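Local coordinates for protein allantoicase (Saccharomyces cerevisiae, PDB 1O59) that catalyses the hydrolysis of allantoate to (S)-ureidoglycolate and urea, a step of allantoin degradation that lets yeast use purines as secondary nitrogen sources, at residues S48-W53 / D81-R86. Sequence-based numbering, arbitrary orientation.
Sequences SFSDEW and DGWETR
Asp51 meets Trp83 through its backbone carbonyl and Arg86 through its carboxylate, a compact example of one residue tying a loop to a distant segment. Among the hydrogen bonds, Trp83 NE1 gives its proton to Asp51 O at 2.8 Å, with the oxygen almost exactly in the indole plane. CG of Asp51 stands anti to the backbone N (chi1 -171°), and OD2 beyond it accepts from Arg86 N at 2.8 Å. From the opposite face of the carboxylate, Trp53 N also reaches Asp51 OD2, at 3.1 Å, closing an Asx turn. This turn lies just beyond strand 45-49, an outermost strand of a five-stranded antiparallel sheet in the first allantoicase repeat, and faces the end of strand 83-84 from another sheet. An alanine in place of Asp51 would probably leave the backbone N-H groups of Trp53 and Arg86 without their shared acceptor and the guanidinium without its stacked carboxylate. In the charged pairing, Asp51 CG lies over the guanidinium centre, the planes 18° apart; Arg86 NH1 is a long 4.0 Å from Asp51 OD2, no N-H points at that oxygen, and Asp94 is the stronger partner. Among van der Waals contacts, Thr85 CG2 rests 3.4 Å from Asp51 O, while Trp53 CB packs 3.9 Å from Arg86 CB.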
loop_
_atom_site.group_PDB
_atom_site.type_symbol
_atom_site.label_atom_id
_atom_site.label_comp_id
_atom_site.label_asym_id
_atom_site.label_seq_id
_atom_site.Cartn_x
_atom_site.Cartn_y
_atom_site.Cartn_z
ATOM N N SER A 48 2.118 19.806 -1.456
ATOM C CA SER A 48 2.925 20.869 -2.012
ATOM C C SER A 48 4.229 20.388 -2.571
ATOM O O SER A 48 4.593 19.247 -2.393
ATOM C CB SER A 48 3.215 21.917 -0.943
ATOM O OG SER A 48 3.636 23.136 -1.569
ATOM N N PHE A 49 4.948 21.285 -3.241
ATOM C CA PHE A 49 6.223 20.925 -3.835
ATOM C C PHE A 49 6.955 22.219 -4.119
ATOM O O PHE A 49 6.348 23.295 -4.200
ATOM C CB PHE A 49 6.022 20.073 -5.118
ATOM C CG PHE A 49 4.974 20.644 -6.042
ATOM C CD1 PHE A 49 5.311 21.629 -6.974
ATOM C CD2 PHE A 49 3.635 20.263 -5.925
ATOM C CE1 PHE A 49 4.337 22.207 -7.783
ATOM C CE2 PHE A 49 2.663 20.826 -6.748
ATOM C CZ PHE A 49 3.015 21.812 -7.673
ATOM N N SER A 50 8.273 22.097 -4.231
ATOM C CA SER A 50 9.148 23.209 -4.569
ATOM C C SER A 50 9.030 23.585 -6.040
ATOM O O SER A 50 9.121 24.742 -6.410
ATOM C CB SER A 50 10.613 22.816 -4.285
ATOM O OG SER A 50 10.992 21.644 -4.988
ATOM N N ASP A 51 8.892 22.571 -6.877
ATOM C CA ASP A 51 9.005 22.705 -8.312
ATOM C C ASP A 51 8.554 21.390 -8.925
ATOM O O ASP A 51 8.586 20.385 -8.268
ATOM C CB ASP A 51 10.440 22.964 -8.736
ATOM C CG ASP A 51 10.547 23.318 -10.202
ATOM O OD1 ASP A 51 10.128 24.437 -10.568
ATOM O OD2 ASP A 51 10.994 22.547 -11.066
ATOM N N GLU A 52 8.189 21.430 -10.203
ATOM C CA GLU A 52 7.478 20.379 -10.930
ATOM C C GLU A 52 7.717 20.614 -12.435
ATOM O O GLU A 52 6.925 20.163 -13.262
ATOM C CB GLU A 52 5.969 20.617 -10.687
ATOM C CG GLU A 52 5.212 19.444 -10.179
ATOM C CD GLU A 52 3.697 19.594 -10.262
ATOM O OE1 GLU A 52 3.146 20.505 -10.912
ATOM O OE2 GLU A 52 3.048 18.717 -9.693
ATOM N N TRP A 53 8.741 21.364 -12.800
ATOM C CA TRP A 53 8.795 21.957 -14.112
ATOM C C TRP A 53 8.581 20.949 -15.249
ATOM O O TRP A 53 7.791 21.203 -16.167
ATOM C CB TRP A 53 10.094 22.764 -14.333
ATOM C CG TRP A 53 10.139 23.282 -15.718
ATOM C CD1 TRP A 53 10.651 22.644 -16.815
ATOM C CD2 TRP A 53 9.569 24.495 -16.198
ATOM N NE1 TRP A 53 10.446 23.395 -17.944
ATOM C CE2 TRP A 53 9.784 24.540 -17.597
ATOM C CE3 TRP A 53 8.906 25.570 -15.588
ATOM C CZ2 TRP A 53 9.358 25.605 -18.398
ATOM C CZ3 TRP A 53 8.486 26.668 -16.408
ATOM C CH2 TRP A 53 8.709 26.659 -17.790
ATOM N N ASP A 81 7.037 9.909 -16.748
ATOM C CA ASP A 81 6.167 9.306 -15.761
ATOM C C ASP A 81 6.866 9.417 -14.427
ATOM O O ASP A 81 7.534 8.481 -13.948
ATOM C CB ASP A 81 5.885 7.865 -16.133
ATOM C CG ASP A 81 4.786 7.251 -15.300
ATOM O OD1 ASP A 81 4.360 7.851 -14.270
ATOM O OD2 ASP A 81 4.290 6.152 -15.618
ATOM N N GLY A 82 6.740 10.603 -13.851
ATOM C CA GLY A 82 7.542 10.959 -12.703
ATOM C C GLY A 82 7.516 12.400 -12.304
ATOM O O GLY A 82 6.837 13.234 -12.909
ATOM N N TRP A 83 8.268 12.687 -11.266
ATOM C CA TRP A 83 8.484 14.046 -10.809
ATOM C C TRP A 83 9.845 14.491 -11.317
ATOM O O TRP A 83 10.838 13.796 -11.083
ATOM C CB TRP A 83 8.484 14.072 -9.286
ATOM C CG TRP A 83 8.779 15.403 -8.684
ATOM C CD1 TRP A 83 8.317 16.603 -9.108
ATOM C CD2 TRP A 83 9.581 15.658 -7.546
ATOM N NE1 TRP A 83 8.780 17.604 -8.303
ATOM C CE2 TRP A 83 9.558 17.052 -7.320
ATOM C CE3 TRP A 83 10.324 14.842 -6.666
ATOM C CZ2 TRP A 83 10.251 17.670 -6.236
ATOM C CZ3 TRP A 83 11.015 15.451 -5.582
ATOM C CH2 TRP A 83 10.974 16.853 -5.389
ATOM N N GLU A 84 9.892 15.595 -12.048
ATOM C CA GLU A 84 11.154 16.128 -12.471
ATOM C C GLU A 84 11.169 17.654 -12.428
ATOM O O GLU A 84 10.243 18.316 -12.924
ATOM C CB GLU A 84 11.544 15.635 -13.878
ATOM C CG GLU A 84 12.944 16.094 -14.280
ATOM C CD GLU A 84 13.270 15.875 -15.736
ATOM O OE1 GLU A 84 12.416 15.308 -16.460
ATOM O OE2 GLU A 84 14.404 16.253 -16.146
ATOM N N THR A 85 12.232 18.198 -11.831
ATOM C CA THR A 85 12.332 19.630 -11.577
ATOM C C THR A 85 13.285 20.307 -12.511
ATOM O O THR A 85 14.045 19.666 -13.209
ATOM C CB THR A 85 12.786 19.892 -10.129
ATOM O OG1 THR A 85 14.043 19.238 -9.844
ATOM C CG2 THR A 85 11.719 19.301 -9.142
ATOM N N ARG A 86 13.212 21.626 -12.541
ATOM C CA ARG A 86 14.103 22.411 -13.381
ATOM C C ARG A 86 15.548 22.232 -12.925
ATOM O O ARG A 86 15.818 21.801 -11.797
ATOM C CB ARG A 86 13.712 23.892 -13.356
ATOM C CG ARG A 86 13.557 24.488 -11.954
ATOM C CD ARG A 86 14.822 24.963 -11.250
ATOM N NE ARG A 86 14.501 25.109 -9.842
ATOM C CZ ARG A 86 14.358 24.101 -9.000
ATOM N NH1 ARG A 86 14.586 22.843 -9.373
ATOM N NH2 ARG A 86 13.987 24.356 -7.764
#